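Local coordinates for protein glutathione S-transferase enzyme with thioredoxin-like domain (PDB 4MF7) that probably catalyses the transfer of glutathione to electrophilic substrates, as a dimeric glutathione S-transferase with a thioredoxin-like N-terminal domain, at residues R42-L48 with I93-P99; K55-L60 with I115-L119; W140-Q144 with L182-L186; T208-R213 with W236-L241. All blocks are in the same frame, centred on the assembly; numbering follows the deposited sequence.

Interaction 1: R42-L48 with I93-P99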
# COMPACT_ATOMS: atom_id res chain seq x y z
N ARG A 42 -9.18 14.55 20.56
CA ARG A 42 -8.53 13.24 20.34
C ARG A 42 -8.70 12.78 18.89
O ARG A 42 -9.71 13.08 18.26
CB ARG A 42 -9.11 12.16 21.27
CG ARG A 42 -8.98 12.47 22.75
CD ARG A 42 -9.49 11.33 23.62
NE ARG A 42 -9.62 11.78 25.00
CZ ARG A 42 -10.14 11.04 25.98
NH1 ARG A 42 -10.57 9.83 25.73
NH2 ARG A 42 -10.23 11.52 27.20
N ILE A 43 -7.72 12.01 18.42
CA ILE A 43 -7.84 11.28 17.13
C ILE A 43 -9.11 10.45 17.16
O ILE A 43 -9.34 9.71 18.13
CB ILE A 43 -6.61 10.40 16.88
CG1 ILE A 43 -5.40 11.30 16.58
CG2 ILE A 43 -6.83 9.46 15.70
CD1 ILE A 43 -4.07 10.61 16.77
N GLN A 44 -9.95 10.59 16.14
CA GLN A 44 -11.12 9.79 16.00
C GLN A 44 -10.76 8.60 15.12
O GLN A 44 -10.20 8.80 14.03
CB GLN A 44 -12.27 10.56 15.38
CG GLN A 44 -12.60 11.85 16.11
CD GLN A 44 -13.21 11.58 17.49
OE1 GLN A 44 -14.25 10.91 17.60
NE2 GLN A 44 -12.57 12.06 18.52
N LEU A 45 -11.05 7.40 15.60
CA LEU A 45 -10.78 6.15 14.84
C LEU A 45 -12.11 5.52 14.45
O LEU A 45 -12.96 5.25 15.31
CB LEU A 45 -9.93 5.17 15.67
CG LEU A 45 -9.74 3.78 15.06
CD1 LEU A 45 -8.91 3.87 13.77
CD2 LEU A 45 -9.05 2.86 16.04
N TYR A 46 -12.31 5.29 13.14
CA TYR A 46 -13.52 4.65 12.63
C TYR A 46 -13.11 3.33 12.05
O TYR A 46 -12.45 3.29 11.02
CB TYR A 46 -14.20 5.53 11.59
CG TYR A 46 -14.38 6.96 12.03
CD1 TYR A 46 -15.48 7.36 12.79
CD2 TYR A 46 -13.41 7.93 11.74
CE1 TYR A 46 -15.61 8.66 13.24
CE2 TYR A 46 -13.54 9.23 12.18
CZ TYR A 46 -14.67 9.59 12.92
OH TYR A 46 -14.80 10.89 13.39
N SER A 47 -13.48 2.23 12.72
CA SER A 47 -12.84 0.97 12.42
C SER A 47 -13.60 -0.22 12.94
O SER A 47 -14.71 -0.09 13.45
CB SER A 47 -11.42 1.00 13.01
OG SER A 47 -10.62 -0.03 12.47
N LEU A 48 -13.00 -1.38 12.74
CA LEU A 48 -13.45 -2.67 13.29
C LEU A 48 -12.18 -3.46 13.54
O LEU A 48 -11.17 -3.21 12.87
CB LEU A 48 -14.31 -3.43 12.29
CG LEU A 48 -15.79 -3.11 12.13
CD1 LEU A 48 -16.35 -4.05 11.06
CD2 LEU A 48 -16.54 -3.24 13.45
N ILE A 93 -12.71 0.47 6.17
CA ILE A 93 -12.04 0.82 7.43
C ILE A 93 -10.60 0.31 7.35
O ILE A 93 -10.28 -0.55 6.52
CB ILE A 93 -12.81 0.22 8.65
CG1 ILE A 93 -12.99 -1.31 8.54
CG2 ILE A 93 -14.15 0.93 8.82
CD1 ILE A 93 -11.86 -2.11 9.13
N PRO A 94 -9.71 0.85 8.19
CA PRO A 94 -9.91 1.96 9.13
C PRO A 94 -9.79 3.33 8.48
O PRO A 94 -9.19 3.48 7.41
CB PRO A 94 -8.78 1.76 10.14
CG PRO A 94 -7.68 1.09 9.37
CD PRO A 94 -8.34 0.32 8.26
N ALA A 95 -10.37 4.33 9.13
CA ALA A 95 -10.17 5.74 8.78
C ALA A 95 -9.99 6.50 10.08
O ALA A 95 -10.49 6.07 11.10
CB ALA A 95 -11.34 6.29 8.01
N ILE A 96 -9.25 7.59 10.03
CA ILE A 96 -9.09 8.49 11.18
C ILE A 96 -9.38 9.96 10.81
O ILE A 96 -9.34 10.36 9.62
CB ILE A 96 -7.69 8.40 11.81
CG1 ILE A 96 -6.62 8.92 10.86
CG2 ILE A 96 -7.37 7.02 12.33
CD1 ILE A 96 -5.28 9.23 11.47
N ILE A 97 -9.69 10.75 11.84
CA ILE A 97 -9.55 12.20 11.76
C ILE A 97 -8.66 12.60 12.92
O ILE A 97 -8.98 12.35 14.08
CB ILE A 97 -10.88 12.97 11.85
CG1 ILE A 97 -11.83 12.59 10.71
CG2 ILE A 97 -10.60 14.48 11.88
CD1 ILE A 97 -13.28 12.99 10.93
N ASP A 98 -7.51 13.18 12.61
CA ASP A 98 -6.65 13.75 13.62
C ASP A 98 -7.01 15.24 13.73
O ASP A 98 -6.72 16.01 12.81
CB ASP A 98 -5.18 13.58 13.24
CG ASP A 98 -4.25 14.12 14.28
OD1 ASP A 98 -4.77 14.60 15.33
OD2 ASP A 98 -3.03 14.07 14.07
N PRO A 99 -7.66 15.65 14.85
CA PRO A 99 -8.00 17.07 14.99
C PRO A 99 -6.76 17.99 15.08
O PRO A 99 -6.87 19.18 14.81
CB PRO A 99 -8.81 17.11 16.32
CG PRO A 99 -8.21 15.98 17.11
CD PRO A 99 -7.95 14.89 16.09

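Interaction 2: K55-L60 with I115-L119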
# COMPACT_ATOMS: atom_id res chain seq x y z
N LYS A 55 -4.32 -2.81 12.60
CA LYS A 55 -3.07 -2.11 12.33
C LYS A 55 -3.05 -0.74 13.00
O LYS A 55 -2.07 -0.34 13.66
CB LYS A 55 -2.88 -1.92 10.82
CG LYS A 55 -2.75 -3.20 10.02
CD LYS A 55 -2.68 -2.89 8.53
CE LYS A 55 -2.62 -4.15 7.66
NZ LYS A 55 -2.71 -3.72 6.23
N VAL A 56 -4.14 -0.02 12.83
CA VAL A 56 -4.22 1.35 13.28
C VAL A 56 -4.54 1.47 14.77
O VAL A 56 -3.92 2.29 15.43
CB VAL A 56 -5.19 2.16 12.42
CG1 VAL A 56 -5.40 3.55 13.00
CG2 VAL A 56 -4.64 2.24 11.00
N SER A 57 -5.43 0.63 15.31
CA SER A 57 -5.61 0.63 16.79
C SER A 57 -4.34 0.21 17.53
O SER A 57 -4.03 0.78 18.59
CB SER A 57 -6.79 -0.26 17.24
OG SER A 57 -6.74 -1.51 16.58
N ILE A 58 -3.60 -0.78 17.01
CA ILE A 58 -2.31 -1.16 17.59
C ILE A 58 -1.34 0.00 17.54
O ILE A 58 -0.68 0.31 18.53
CB ILE A 58 -1.70 -2.43 16.96
CG1 ILE A 58 -2.60 -3.64 17.26
CG2 ILE A 58 -0.28 -2.67 17.47
CD1 ILE A 58 -2.24 -4.93 16.53
N MET A 59 -1.25 0.66 16.38
CA MET A 59 -0.38 1.82 16.26
C MET A 59 -0.76 2.92 17.27
O MET A 59 0.12 3.47 17.93
CB MET A 59 -0.41 2.36 14.84
CG MET A 59 0.56 3.52 14.58
SD MET A 59 2.27 3.02 14.84
CE MET A 59 3.08 4.50 14.14
N LEU A 60 -2.03 3.23 17.38
CA LEU A 60 -2.49 4.23 18.37
C LEU A 60 -2.16 3.81 19.81
O LEU A 60 -1.64 4.61 20.59
CB LEU A 60 -3.97 4.55 18.18
CG LEU A 60 -4.29 5.31 16.90
CD1 LEU A 60 -5.75 5.15 16.49
CD2 LEU A 60 -3.89 6.78 17.01
N ILE A 115 -1.98 5.74 6.99
CA ILE A 115 -2.25 6.10 8.38
C ILE A 115 -1.07 5.73 9.26
O ILE A 115 -0.68 6.52 10.14
CB ILE A 115 -3.58 5.49 8.92
CG1 ILE A 115 -4.82 6.11 8.24
CG2 ILE A 115 -3.68 5.72 10.45
CD1 ILE A 115 -6.06 5.28 8.39
N LEU A 116 -0.52 4.52 9.08
CA LEU A 116 0.63 4.07 9.84
C LEU A 116 1.81 4.98 9.60
O LEU A 116 2.48 5.37 10.54
CB LEU A 116 1.01 2.62 9.53
CG LEU A 116 0.08 1.50 10.01
CD1 LEU A 116 0.65 0.12 9.65
CD2 LEU A 116 -0.15 1.59 11.49
N GLN A 117 2.06 5.35 8.35
CA GLN A 117 3.14 6.28 8.09
C GLN A 117 2.92 7.64 8.73
O GLN A 117 3.86 8.20 9.31
CB GLN A 117 3.36 6.49 6.60
CG GLN A 117 3.91 5.27 5.91
CD GLN A 117 4.26 5.57 4.46
OE1 GLN A 117 5.15 6.38 4.19
NE2 GLN A 117 3.56 4.94 3.54
N TYR A 118 1.72 8.18 8.59
CA TYR A 118 1.33 9.45 9.18
C TYR A 118 1.56 9.47 10.69
O TYR A 118 2.19 10.41 11.23
CB TYR A 118 -0.13 9.79 8.88
CG TYR A 118 -0.62 10.99 9.66
CD1 TYR A 118 -0.21 12.26 9.31
CD2 TYR A 118 -1.42 10.83 10.79
CE1 TYR A 118 -0.62 13.36 10.04
CE2 TYR A 118 -1.85 11.93 11.52
CZ TYR A 118 -1.42 13.19 11.15
OH TYR A 118 -1.82 14.31 11.84
N LEU A 119 1.08 8.43 11.37
CA LEU A 119 1.26 8.32 12.82
C LEU A 119 2.73 8.11 13.25
O LEU A 119 3.14 8.64 14.26
CB LEU A 119 0.35 7.23 13.41
CG LEU A 119 -1.15 7.45 13.28
CD1 LEU A 119 -1.89 6.24 13.79
CD2 LEU A 119 -1.66 8.72 13.97

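Interaction 3: W140-Q144 with L182-L186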
# COMPACT_ATOMS: atom_id res chain seq x y z
N TRP A 140 6.59 -3.48 3.80
CA TRP A 140 5.77 -4.42 4.59
C TRP A 140 4.39 -3.92 4.92
O TRP A 140 3.63 -4.65 5.53
CB TRP A 140 6.52 -4.79 5.87
CG TRP A 140 7.78 -5.46 5.54
CD1 TRP A 140 9.03 -4.86 5.36
CD2 TRP A 140 7.96 -6.84 5.26
NE1 TRP A 140 9.93 -5.80 4.97
CE2 TRP A 140 9.31 -7.02 4.92
CE3 TRP A 140 7.09 -7.95 5.26
CZ2 TRP A 140 9.83 -8.28 4.59
CZ3 TRP A 140 7.62 -9.21 4.94
CH2 TRP A 140 8.98 -9.35 4.60
N LEU A 141 4.03 -2.69 4.52
CA LEU A 141 2.72 -2.16 4.83
C LEU A 141 1.64 -2.72 3.93
O LEU A 141 0.50 -2.55 4.23
CB LEU A 141 2.70 -0.64 4.78
CG LEU A 141 3.73 -0.01 5.70
CD1 LEU A 141 3.66 1.49 5.51
CD2 LEU A 141 3.46 -0.38 7.17
N HIS A 142 2.03 -3.38 2.85
CA HIS A 142 1.11 -3.95 1.87
C HIS A 142 1.69 -5.29 1.45
O HIS A 142 2.01 -5.53 0.29
CB HIS A 142 0.96 -2.97 0.70
CG HIS A 142 0.40 -1.66 1.13
ND1 HIS A 142 1.19 -0.56 1.39
CD2 HIS A 142 -0.87 -1.29 1.43
CE1 HIS A 142 0.43 0.44 1.78
NE2 HIS A 142 -0.82 0.02 1.82
N PHE A 143 1.82 -6.14 2.45
CA PHE A 143 2.44 -7.44 2.33
C PHE A 143 1.32 -8.41 2.08
O PHE A 143 1.22 -8.97 1.00
CB PHE A 143 3.20 -7.82 3.59
CG PHE A 143 3.71 -9.22 3.58
CD1 PHE A 143 4.53 -9.64 2.57
CD2 PHE A 143 3.33 -10.11 4.54
CE1 PHE A 143 4.99 -10.92 2.53
CE2 PHE A 143 3.78 -11.39 4.51
CZ PHE A 143 4.62 -11.80 3.51
N GLN A 144 0.48 -8.59 3.08
CA GLN A 144 -0.66 -9.44 2.92
C GLN A 144 -1.73 -8.70 2.16
O GLN A 144 -2.35 -9.27 1.29
CB GLN A 144 -1.19 -9.90 4.26
CG GLN A 144 -1.82 -8.80 5.08
CD GLN A 144 -0.83 -8.19 6.03
OE1 GLN A 144 0.37 -8.20 5.77
NE2 GLN A 144 -1.32 -7.66 7.13
N LEU A 182 2.66 -16.65 1.78
CA LEU A 182 2.96 -15.45 2.57
C LEU A 182 3.72 -15.75 3.86
O LEU A 182 4.70 -15.10 4.20
CB LEU A 182 1.69 -14.70 2.92
CG LEU A 182 1.12 -13.55 2.08
CD1 LEU A 182 1.73 -13.40 0.70
CD2 LEU A 182 -0.40 -13.66 2.00
N LEU A 183 3.26 -16.76 4.59
CA LEU A 183 3.99 -17.18 5.78
C LEU A 183 5.41 -17.58 5.45
O LEU A 183 6.29 -17.36 6.26
CB LEU A 183 3.27 -18.37 6.44
CG LEU A 183 1.99 -18.05 7.21
CD1 LEU A 183 1.28 -19.35 7.57
CD2 LEU A 183 2.24 -17.22 8.45
N GLY A 184 5.63 -18.19 4.28
CA GLY A 184 6.98 -18.60 3.85
C GLY A 184 7.92 -17.42 3.63
O GLY A 184 9.09 -17.45 4.04
N VAL A 185 7.39 -16.36 3.03
CA VAL A 185 8.12 -15.11 2.88
C VAL A 185 8.49 -14.52 4.24
O VAL A 185 9.65 -14.18 4.47
CB VAL A 185 7.32 -14.10 2.04
CG1 VAL A 185 8.00 -12.73 2.03
CG2 VAL A 185 7.19 -14.63 0.62
N LEU A 186 7.52 -14.44 5.14
CA LEU A 186 7.77 -13.91 6.46
C LEU A 186 8.78 -14.77 7.23
O LEU A 186 9.66 -14.26 7.93
CB LEU A 186 6.45 -13.80 7.24
CG LEU A 186 6.28 -12.82 8.38
CD1 LEU A 186 6.73 -11.41 8.04
CD2 LEU A 186 4.80 -12.81 8.74

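Interaction 4: T208-R213 with W236-L241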
# COMPACT_ATOMS: atom_id res chain seq x y z
N THR A 208 1.53 -6.37 10.32
CA THR A 208 1.45 -7.77 9.96
C THR A 208 1.03 -8.71 11.12
O THR A 208 0.47 -9.80 10.87
CB THR A 208 2.78 -8.24 9.36
OG1 THR A 208 3.83 -7.98 10.27
CG2 THR A 208 3.08 -7.44 8.11
N LEU A 209 1.29 -8.31 12.36
CA LEU A 209 0.98 -9.19 13.50
C LEU A 209 -0.48 -9.63 13.53
O LEU A 209 -0.78 -10.80 13.77
CB LEU A 209 1.33 -8.52 14.82
CG LEU A 209 2.80 -8.56 15.21
CD1 LEU A 209 3.06 -7.55 16.33
CD2 LEU A 209 3.20 -9.96 15.64
N GLY A 210 -1.40 -8.68 13.35
CA GLY A 210 -2.83 -8.97 13.44
C GLY A 210 -3.29 -9.95 12.38
O GLY A 210 -4.11 -10.84 12.62
N TRP A 211 -2.77 -9.78 11.18
CA TRP A 211 -3.09 -10.67 10.08
C TRP A 211 -2.69 -12.11 10.37
O TRP A 211 -3.48 -13.04 10.19
CB TRP A 211 -2.47 -10.20 8.76
CG TRP A 211 -2.40 -11.31 7.72
CD1 TRP A 211 -3.44 -11.84 7.01
CD2 TRP A 211 -1.22 -12.01 7.30
NE1 TRP A 211 -2.98 -12.84 6.18
CE2 TRP A 211 -1.62 -12.97 6.34
CE3 TRP A 211 0.13 -11.93 7.65
CZ2 TRP A 211 -0.72 -13.83 5.72
CZ3 TRP A 211 1.03 -12.79 7.04
CH2 TRP A 211 0.60 -13.73 6.09
N VAL A 212 -1.45 -12.32 10.81
CA VAL A 212 -1.01 -13.67 11.18
C VAL A 212 -1.85 -14.23 12.35
O VAL A 212 -2.29 -15.39 12.31
CB VAL A 212 0.48 -13.70 11.56
CG1 VAL A 212 0.90 -15.13 11.89
CG2 VAL A 212 1.35 -13.15 10.44
N ARG A 213 -2.04 -13.43 13.39
CA ARG A 213 -2.91 -13.82 14.53
C ARG A 213 -4.28 -14.33 14.08
O ARG A 213 -4.77 -15.37 14.55
CB ARG A 213 -3.02 -12.68 15.51
CG ARG A 213 -3.65 -13.06 16.84
CD ARG A 213 -5.06 -12.55 16.91
NE ARG A 213 -5.54 -12.46 18.29
CZ ARG A 213 -6.66 -11.85 18.64
NH1 ARG A 213 -7.42 -11.26 17.72
NH2 ARG A 213 -7.02 -11.83 19.92
N TRP A 236 8.25 -14.90 16.52
CA TRP A 236 7.97 -13.49 16.33
C TRP A 236 6.51 -13.16 16.76
O TRP A 236 6.28 -12.15 17.41
CB TRP A 236 8.22 -13.12 14.87
CG TRP A 236 7.64 -11.85 14.38
CD1 TRP A 236 8.19 -10.62 14.40
CD2 TRP A 236 6.40 -11.73 13.63
NE1 TRP A 236 7.37 -9.71 13.75
CE2 TRP A 236 6.26 -10.38 13.28
CE3 TRP A 236 5.39 -12.65 13.27
CZ2 TRP A 236 5.15 -9.90 12.57
CZ3 TRP A 236 4.29 -12.18 12.53
CH2 TRP A 236 4.18 -10.80 12.22
N LEU A 237 5.56 -14.01 16.39
CA LEU A 237 4.15 -13.76 16.76
C LEU A 237 4.03 -13.70 18.29
O LEU A 237 3.36 -12.83 18.83
CB LEU A 237 3.22 -14.80 16.18
CG LEU A 237 1.70 -14.61 16.48
CD1 LEU A 237 1.17 -13.28 15.92
CD2 LEU A 237 0.90 -15.79 15.91
N GLU A 238 4.70 -14.64 18.96
CA GLU A 238 4.75 -14.68 20.43
C GLU A 238 5.34 -13.41 21.01
O GLU A 238 4.80 -12.85 21.96
CB GLU A 238 5.62 -15.86 20.92
CG GLU A 238 4.89 -17.02 21.58
CD GLU A 238 5.75 -17.71 22.62
OE1 GLU A 238 5.18 -18.34 23.53
OE2 GLU A 238 7.00 -17.62 22.56
N ARG A 239 6.44 -12.93 20.44
CA ARG A 239 7.05 -11.68 20.90
C ARG A 239 6.07 -10.51 20.73
O ARG A 239 5.92 -9.68 21.62
CB ARG A 239 8.34 -11.37 20.13
CG ARG A 239 9.52 -12.27 20.45
CD ARG A 239 10.81 -11.72 19.88
NE ARG A 239 10.95 -11.92 18.44
CZ ARG A 239 11.29 -13.07 17.86
NH1 ARG A 239 11.40 -13.13 16.54
NH2 ARG A 239 11.54 -14.16 18.59
N GLY A 240 5.38 -10.48 19.60
CA GLY A 240 4.47 -9.37 19.31
C GLY A 240 3.27 -9.39 20.22
O GLY A 240 2.86 -8.35 20.76
N LEU A 241 2.68 -10.57 20.38
CA LEU A 241 1.47 -10.70 21.24
C LEU A 241 1.74 -10.51 22.73
O LEU A 241 0.80 -10.32 23.49
CB LEU A 241 0.79 -12.04 21.03
CG LEU A 241 0.26 -12.35 19.64
CD1 LEU A 241 -0.32 -13.76 19.57
CD2 LEU A 241 -0.76 -11.33 19.16

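Interaction 1: R42-L48 with I93-P99
Tyr46 and Ala95 form one of two hydrogen-bonded pairs joining strands 43-47 and 95-98, which run antiparallel with axes 4.7 Å apart. Tyr46 N donates to Ala95 O at 2.8 Å, and Tyr46 O accepts from Ala95 N. Gln44 and Ile97 repeat the exchange, and the non-hydrogen-bonded pair Leu45-Ile96 lies between them.

Followed outward, the Tyr46 side chain runs along the partner strand. Its CB lies 3.8 Å from Ala95 O, and CD2 brings the ring edge to within 3.5 Å of that same oxygen, near the ring plane. Beyond it, CE2 reaches Ile97 CD1 at 4.0 Å, and the tip, Tyr46 OH, ends 3.6 Å from Ile97 CD1. The ring also meets that of His70, whose imidazole bonds Gln44 OE1.

On the other face, Leu45 CD1 packs on Ile96 CG2 at 3.8 Å, on the side covered by helix 53-63. Pro94 follows a cis peptide bond, the cis-proline hallmark of thioredoxin-like glutathione transferases, where the residue before it typically meets the glutathione backbone. Pro94 CB lies 3.5 Å from Ser47 OG.

Four backbone bonds fix the register, while largely apolar side chains pack on both faces, as suits two inner strands of a buried sheet.

Interaction 2: K55-L60 with I115-L119
Met59 and Leu119 run antiparallel alongside each other between two nearly parallel helices, whose local axes lie 10.1 Å apart at 11°. The thioether chain leaves with CG anti to the backbone N (chi1 -175°), which sets Met59 CG 3.7 Å from Leu119 CD1. The bend at chi2 (61°) then turns the sulfur and Met59 CE toward the backbone of the other helix, CE lying 3.7 Å from Leu119 C.

Leu116 approaches Met59 from a different direction, crossing it at a slant. Its CD2 methyl presses on Met59 CB at 3.4 Å, tighter than usual for two carbons, and also sits 3.5 Å from Lys55 O. One methyl therefore fills the angle between a side chain and the turn that precedes it.

A turn away, Val56 and Ile115 lie nearly perpendicular, and both valine methyls straddle one isoleucine branch, with Val56 CG2 3.7 Å from Ile115 CG2. Leu60 completes the patch by setting CD2 3.8 Å from Leu119 CD1. Beyond its CB and carbonyl oxygen, Lys55 adds little, its ammonium end leading off to Asn52.

No hydrogen bond links the two segments, so complementary methyl surfaces hold them together. Val56 and Leu60 also reach Leu45 of the sheet, and Met59 touches Ile206 of helix 203-215. Two near-parallel helices packed on the same face of a four-stranded mixed sheet are characteristic of the thioredoxin-like N-terminal domain of glutathione transferases, here the side facing the helical domain.

Interaction 3: W140-Q144 with L182-L186
With CG anti to its backbone N (chi1 173°), Phe143 swings its ring out to helix 171-190, whereas Trp140 turns CG anti to its own carbonyl carbon (chi1 -61°) and brings the indole over the same place. The two aromatic groups also meet each other: Trp140 CZ3 stands 3.9 Å above the centre of one face of the Phe143 ring.

The phenyl ring carries most of the contact. Its leading edge points at the helix backbone, with Phe143 CZ 3.4 Å from Leu182 O and that oxygen near the ring plane. The same carbonyl also accepts the helical bond from Leu186 N, at 3.0 Å. Alongside, Phe143 and Val185 overlap flank to flank with their ends pointing opposite ways, and the CG1 methyl of Val185 lies 3.5 Å from Phe143 CE1, at an oblique approach to the ring. Leu182 closes in with its CG 4.2 Å from Phe143 CZ.

The indole makes a lighter contact one turn further on, where the Leu186 side chain lies obliquely to it, CD1 being 3.9 Å from Trp140 CZ3. Trp140 also packs on Ala204, Leu182 on Trp211 of helix 203-215, and Asn90 of the second subunit touches both Phe143 and Val185, which places the contact beside the dimer interface.

No hydrogen bond crosses between the segments. Aromatic and aliphatic packing joins the loop after helix 131-138 to the long C-terminal-domain helix, and the carbonyl of Leu182, facing the phenyl edge, probably gains a mild electrostatic attraction to its weakly positive ring hydrogens.

Interaction 4: T208-R213 with W236-L241
Thr208 meets the benzene end of the Trp236 indole at its edge: OG1 lies near the ring plane, 3.3 Å from Trp236 CZ2. This hydroxyl has its hydrogen-bonding partner in Ala204 O, one turn back in its own helix, and its contact with the tryptophan is with carbon alone.

Leu209 comes next and is the most deeply engaged residue of 208-213. Its CD2 methyl makes a CH-pi contact over one face of Trp236, 3.7 Å from the centroid of the six-membered ring and 13° off the normal. The other methyl, CD1, lies 3.8 Å from Gly240 CA, and the glycine has no CB to collide with the neighbouring CD2, so the leucine can come up to the helix backbone. Leu237 CD1 also touches Leu209 CD2, at 3.9 Å.

One turn beyond Thr208, Val212 splits its branches between two partners. CG1 stands anti to the backbone N (chi1 -178°) and faces Leu237 CD2, while CG2 meets the indole in plane, 3.7 Å from Trp236 CZ3. Arg213 ends the row with its aliphatic part: CG lies 4.1 Å from Leu241 CD2, the two side chains set almost square to each other.

The helices cross at -114° with local axes 10.3 Å apart, within the helical C-terminal domain. Trp236 is held by its NE1 bond to Asp205 and backed by Leu186 and Leu190 of helix 171-190. With no hydrogen bond between the segments themselves, the joint depends on dispersion and CH-pi contact round the indole, whose own polar nitrogen is satisfied by the aspartate.

How the interactions relate
Interactions 1 and 2 belong to the thioredoxin-like N-terminal domain, their segments alternating along the chain and their centres about 10 Å apart. They touch through Leu45 and Pro94 on Val56, and a probable hydrogen bond joins Asp98 to Tyr118. Interactions 3 and 4 follow in series among the C-terminal helices, about 12 Å between centres, and meet where Leu182 packs on Trp211. Centre to centre, interaction 1 is about 25 Å from interaction 3 and about 23 Å from interaction 4, across the chain's centre. Interaction 2 lies between, touching interaction 1 and, through Leu116 on Leu141, interaction 3. Sheet, helix pair and helical bundle thus form successive layers, in the two-domain build of glutathione transferases.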